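Transcriptional regulatory protein (Chlamydia trachomatis, PDB 3Q7R) may act as a global positive regulator of transcription, binding a cis-acting element of its own promoter and so probably activating its own transcription. Local coordinates at residues A[21-32]-A[101-112]. Residues are numbered along the deposited sequence; the frame is centred on the assembly and turned at random.
Sequences HWDLFFQTKELL and RPITPRILKSAI
L24 O, one turn before T28 on helix 22-31, takes two donors from T28, which packs on P105 and L108: T28 N and, from the other face of the carbonyl plane, T28 OG1 at 2.8 Å. Bonded in this way to the carbonyl one turn back, a threonine can enter an apolar interface with its hydroxyl already satisfied. Its OG1 lies 3.4 Å from P105 CA, while CG2, anti to the backbone N (chi1 -61° for OG1), reaches past L108 toward I112 CD1, so T28 is a knob among P105, L108, K109 and I112. P105 returns the fit between L24, Q27, T28 and L31, its CG 3.4 Å from Q27 CB. The two helices, crossing at -58°, are the first and last of the CheY-like receiver fold and cover the same side of its parallel sheet, where F25 and I112 rest on strand 13-18. L24 CD1 lies 3.8 Å from P105 N, and L108 CD2 reaches L24 CG, the two side chains crossing at about a right angle. Just after the C-terminal end of helix 22-31, L32 CD2 presses closely on K109 CG (3.5 Å), the two side chains running alongside each other in opposite senses. At the N-terminal end of helix 22-31 the R101 guanidinium stacks on the H21 ring, planes 28° apart and centres 4.4 Å apart. E57 ties both together, bonding H21 ND1 and, along with D81, pairing with R101 NH1. R106, whose CG touches L31 CD1, sends its guanidinium to a salt bridge with E86 of the second subunit.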
loop_
_atom_site.group_PDB
_atom_site.type_symbol
_atom_site.label_atom_id
_atom_site.label_comp_id
_atom_site.label_asym_id
_atom_site.label_seq_id
_atom_site.Cartn_x
_atom_site.Cartn_y
_atom_site.Cartn_z
ATOM N N HIS A 21 -14.977 -5.905 11.676
ATOM C CA HIS A 21 -15.476 -4.533 11.617
ATOM C C HIS A 21 -16.641 -4.435 10.638
ATOM O O HIS A 21 -16.483 -3.939 9.520
ATOM C CB HIS A 21 -14.319 -3.596 11.249
ATOM C CG HIS A 21 -13.358 -3.387 12.385
ATOM N ND1 HIS A 21 -12.141 -4.031 12.528
ATOM C CD2 HIS A 21 -13.500 -2.615 13.494
ATOM C CE1 HIS A 21 -11.546 -3.610 13.643
ATOM N NE2 HIS A 21 -12.358 -2.765 14.251
ATOM N N TRP A 22 -17.793 -4.940 11.066
ATOM C CA TRP A 22 -18.985 -4.938 10.243
ATOM C C TRP A 22 -19.366 -3.510 9.804
ATOM O O TRP A 22 -19.821 -3.325 8.690
ATOM C CB TRP A 22 -20.151 -5.591 10.997
ATOM C CG TRP A 22 -19.950 -7.080 11.209
ATOM C CD1 TRP A 22 -19.297 -7.676 12.255
ATOM C CD2 TRP A 22 -20.401 -8.152 10.363
ATOM N NE1 TRP A 22 -19.321 -9.040 12.112
ATOM C CE2 TRP A 22 -19.989 -9.362 10.960
ATOM C CE3 TRP A 22 -21.133 -8.209 9.176
ATOM C CZ2 TRP A 22 -20.283 -10.602 10.414
ATOM C CZ3 TRP A 22 -21.415 -9.442 8.627
ATOM C CH2 TRP A 22 -20.992 -10.627 9.248
ATOM N N ASP A 23 -19.158 -2.499 10.648
ATOM C CA ASP A 23 -19.534 -1.128 10.258
ATOM C C ASP A 23 -18.641 -0.604 9.142
ATOM O O ASP A 23 -19.114 -0.031 8.180
ATOM C CB ASP A 23 -19.535 -0.173 11.467
ATOM C CG ASP A 23 -18.261 -0.256 12.322
ATOM O OD1 ASP A 23 -17.340 -1.095 12.105
ATOM O OD2 ASP A 23 -18.184 0.571 13.264
ATOM N N LEU A 24 -17.337 -0.866 9.234
ATOM C CA LEU A 24 -16.418 -0.544 8.144
ATOM C C LEU A 24 -16.879 -1.244 6.839
ATOM O O LEU A 24 -16.877 -0.649 5.771
ATOM C CB LEU A 24 -14.976 -0.949 8.476
ATOM C CG LEU A 24 -13.939 -0.744 7.364
ATOM C CD1 LEU A 24 -13.717 0.758 7.039
ATOM C CD2 LEU A 24 -12.611 -1.419 7.794
ATOM N N PHE A 25 -17.230 -2.517 6.930
ATOM C CA PHE A 25 -17.693 -3.261 5.782
ATOM C C PHE A 25 -18.918 -2.637 5.114
ATOM O O PHE A 25 -18.894 -2.367 3.885
ATOM C CB PHE A 25 -18.042 -4.691 6.174
ATOM C CG PHE A 25 -18.663 -5.480 5.050
ATOM C CD1 PHE A 25 -17.934 -5.782 3.892
ATOM C CD2 PHE A 25 -19.997 -5.900 5.139
ATOM C CE1 PHE A 25 -18.521 -6.528 2.874
ATOM C CE2 PHE A 25 -20.583 -6.629 4.121
ATOM C CZ PHE A 25 -19.845 -6.944 2.971
ATOM N N PHE A 26 -19.989 -2.448 5.892
ATOM C CA PHE A 26 -21.250 -1.972 5.299
ATOM C C PHE A 26 -21.048 -0.544 4.744
ATOM O O PHE A 26 -21.524 -0.239 3.650
ATOM C CB PHE A 26 -22.395 -2.054 6.323
ATOM C CG PHE A 26 -22.857 -3.459 6.589
ATOM C CD1 PHE A 26 -23.286 -4.263 5.535
ATOM C CD2 PHE A 26 -22.824 -3.984 7.868
ATOM C CE1 PHE A 26 -23.687 -5.574 5.760
ATOM C CE2 PHE A 26 -23.236 -5.303 8.101
ATOM C CZ PHE A 26 -23.651 -6.084 7.052
ATOM N N GLN A 27 -20.286 0.293 5.454
ATOM C CA GLN A 27 -20.094 1.669 5.019
ATOM C C GLN A 27 -19.205 1.758 3.787
ATOM O O GLN A 27 -19.447 2.603 2.908
ATOM C CB GLN A 27 -19.543 2.526 6.152
ATOM C CG GLN A 27 -20.616 2.674 7.229
ATOM C CD GLN A 27 -20.164 3.489 8.395
ATOM O OE1 GLN A 27 -19.376 4.414 8.242
ATOM N NE2 GLN A 27 -20.669 3.160 9.579
ATOM N N THR A 28 -18.186 0.890 3.712
ATOM C CA THR A 28 -17.332 0.886 2.544
ATOM C C THR A 28 -18.096 0.356 1.344
ATOM O O THR A 28 -17.994 0.890 0.260
ATOM C CB THR A 28 -16.067 0.046 2.790
ATOM O OG1 THR A 28 -15.326 0.622 3.869
ATOM C CG2 THR A 28 -15.188 0.067 1.529
ATOM N N LYS A 29 -18.860 -0.705 1.536
ATOM C CA LYS A 29 -19.583 -1.324 0.426
ATOM C C LYS A 29 -20.527 -0.299 -0.231
ATOM O O LYS A 29 -20.611 -0.217 -1.478
ATOM C CB LYS A 29 -20.299 -2.560 0.961
ATOM C CG LYS A 29 -21.247 -3.276 0.052
ATOM C CD LYS A 29 -21.794 -4.466 0.865
ATOM C CE LYS A 29 -22.453 -5.488 -0.028
ATOM N NZ LYS A 29 -23.767 -5.018 -0.467
ATOM N N GLU A 30 -21.212 0.521 0.573
ATOM C CA GLU A 30 -22.136 1.503 0.020
ATOM C C GLU A 30 -21.450 2.622 -0.761
ATOM O O GLU A 30 -22.094 3.307 -1.542
ATOM C CB GLU A 30 -23.054 2.058 1.109
ATOM C CG GLU A 30 -22.399 2.727 2.295
ATOM C CD GLU A 30 -23.408 3.041 3.397
ATOM O OE1 GLU A 30 -24.516 2.455 3.355
ATOM O OE2 GLU A 30 -23.103 3.864 4.297
ATOM N N LEU A 31 -20.152 2.820 -0.552
ATOM C CA LEU A 31 -19.423 3.829 -1.322
ATOM C C LEU A 31 -18.889 3.307 -2.643
ATOM O O LEU A 31 -18.493 4.106 -3.500
ATOM C CB LEU A 31 -18.258 4.389 -0.498
ATOM C CG LEU A 31 -18.669 5.094 0.806
ATOM C CD1 LEU A 31 -17.460 5.480 1.644
ATOM C CD2 LEU A 31 -19.525 6.340 0.493
ATOM N N LEU A 32 -18.834 1.986 -2.786
ATOM C CA LEU A 32 -18.279 1.364 -3.997
ATOM C C LEU A 32 -19.393 1.191 -5.018
ATOM O O LEU A 32 -20.510 0.844 -4.654
ATOM C CB LEU A 32 -17.634 0.008 -3.682
ATOM C CG LEU A 32 -16.267 0.097 -2.975
ATOM C CD1 LEU A 32 -15.815 -1.238 -2.450
ATOM C CD2 LEU A 32 -15.228 0.678 -3.926
ATOM N N ARG A 101 -4.267 2.026 10.604
ATOM C CA ARG A 101 -5.370 2.830 11.098
ATOM C C ARG A 101 -4.860 4.217 11.569
ATOM O O ARG A 101 -3.715 4.389 11.980
ATOM C CB ARG A 101 -6.112 2.081 12.230
ATOM C CG ARG A 101 -7.019 0.948 11.676
ATOM C CD ARG A 101 -7.899 0.216 12.742
ATOM N NE ARG A 101 -8.953 -0.395 12.000
ATOM C CZ ARG A 101 -8.884 -1.609 11.439
ATOM N NH1 ARG A 101 -7.857 -2.433 11.687
ATOM N NH2 ARG A 101 -9.871 -2.013 10.654
ATOM N N PRO A 102 -5.742 5.206 11.533
ATOM C CA PRO A 102 -7.167 5.130 11.179
ATOM C C PRO A 102 -7.475 4.805 9.739
ATOM O O PRO A 102 -6.834 5.303 8.803
ATOM C CB PRO A 102 -7.689 6.561 11.467
ATOM C CG PRO A 102 -6.754 7.093 12.437
ATOM C CD PRO A 102 -5.396 6.506 12.152
ATOM N N ILE A 103 -8.484 3.966 9.583
ATOM C CA ILE A 103 -8.936 3.550 8.249
ATOM C C ILE A 103 -10.440 3.764 8.242
ATOM O O ILE A 103 -11.182 3.033 8.908
ATOM C CB ILE A 103 -8.698 2.085 7.960
ATOM C CG1 ILE A 103 -7.202 1.796 7.790
ATOM C CG2 ILE A 103 -9.354 1.698 6.625
ATOM C CD1 ILE A 103 -6.852 0.314 7.961
ATOM N N THR A 104 -10.876 4.765 7.487
ATOM C CA THR A 104 -12.290 5.128 7.369
ATOM C C THR A 104 -12.852 4.495 6.103
ATOM O O THR A 104 -12.085 4.018 5.250
ATOM C CB THR A 104 -12.457 6.638 7.217
ATOM O OG1 THR A 104 -11.816 7.075 6.004
ATOM C CG2 THR A 104 -11.893 7.412 8.447
ATOM N N PRO A 105 -14.192 4.419 6.000
ATOM C CA PRO A 105 -14.740 3.887 4.748
ATOM C C PRO A 105 -14.284 4.635 3.503
ATOM O O PRO A 105 -14.079 3.970 2.480
ATOM C CB PRO A 105 -16.254 4.010 4.939
ATOM C CG PRO A 105 -16.429 3.870 6.441
ATOM C CD PRO A 105 -15.223 4.586 7.042
ATOM N N ARG A 106 -14.139 5.962 3.549
ATOM C CA ARG A 106 -13.669 6.685 2.368
ATOM C C ARG A 106 -12.234 6.244 1.984
ATOM O O ARG A 106 -11.925 6.104 0.820
ATOM C CB ARG A 106 -13.732 8.210 2.617
ATOM C CG ARG A 106 -15.149 8.747 2.549
ATOM C CD ARG A 106 -15.202 10.215 2.958
ATOM N NE ARG A 106 -14.584 11.055 1.934
ATOM C CZ ARG A 106 -13.825 12.116 2.188
ATOM N NH1 ARG A 106 -13.588 12.482 3.436
ATOM N NH2 ARG A 106 -13.309 12.804 1.189
ATOM N N ILE A 107 -11.374 6.021 2.961
ATOM C CA ILE A 107 -10.010 5.576 2.645
ATOM C C ILE A 107 -10.044 4.185 2.084
ATOM O O ILE A 107 -9.352 3.903 1.112
ATOM C CB ILE A 107 -9.166 5.632 3.878
ATOM C CG1 ILE A 107 -8.947 7.109 4.232
ATOM C CG2 ILE A 107 -7.824 4.877 3.675
ATOM C CD1 ILE A 107 -8.216 7.338 5.528
ATOM N N LEU A 108 -10.785 3.281 2.728
ATOM C CA LEU A 108 -10.747 1.897 2.259
ATOM C C LEU A 108 -11.339 1.805 0.837
ATOM O O LEU A 108 -10.811 1.073 -0.027
ATOM C CB LEU A 108 -11.485 0.979 3.243
ATOM C CG LEU A 108 -11.492 -0.482 2.827
ATOM C CD1 LEU A 108 -10.035 -1.089 2.700
ATOM C CD2 LEU A 108 -12.286 -1.320 3.819
ATOM N N LYS A 109 -12.430 2.547 0.569
ATOM C CA LYS A 109 -12.977 2.561 -0.775
ATOM C C LYS A 109 -11.941 3.018 -1.798
ATOM O O LYS A 109 -11.805 2.415 -2.871
ATOM C CB LYS A 109 -14.192 3.521 -0.818
ATOM C CG LYS A 109 -14.826 3.676 -2.223
ATOM C CD LYS A 109 -14.287 4.921 -2.930
ATOM C CE LYS A 109 -15.208 5.378 -4.084
ATOM N NZ LYS A 109 -14.529 6.412 -4.915
ATOM N N SER A 110 -11.203 4.077 -1.476
ATOM C CA SER A 110 -10.213 4.604 -2.406
ATOM C C SER A 110 -9.052 3.642 -2.593
ATOM O O SER A 110 -8.504 3.521 -3.691
ATOM C CB SER A 110 -9.715 5.996 -1.968
ATOM O OG SER A 110 -10.776 6.956 -2.088
ATOM N N ALA A 111 -8.671 2.975 -1.507
ATOM C CA ALA A 111 -7.554 2.057 -1.570
ATOM C C ALA A 111 -7.903 0.827 -2.396
ATOM O O ALA A 111 -7.072 0.347 -3.152
ATOM C CB ALA A 111 -7.148 1.631 -0.151
ATOM N N ILE A 112 -9.080 0.249 -2.155
ATOM C CA ILE A 112 -9.534 -0.895 -2.937
ATOM C C ILE A 112 -9.581 -0.520 -4.413
ATOM O O ILE A 112 -9.121 -1.267 -5.284
ATOM C CB ILE A 112 -10.947 -1.309 -2.439
ATOM C CG1 ILE A 112 -10.852 -2.000 -1.081
ATOM C CG2 ILE A 112 -11.679 -2.175 -3.475
ATOM C CD1 ILE A 112 -12.272 -2.141 -0.405
#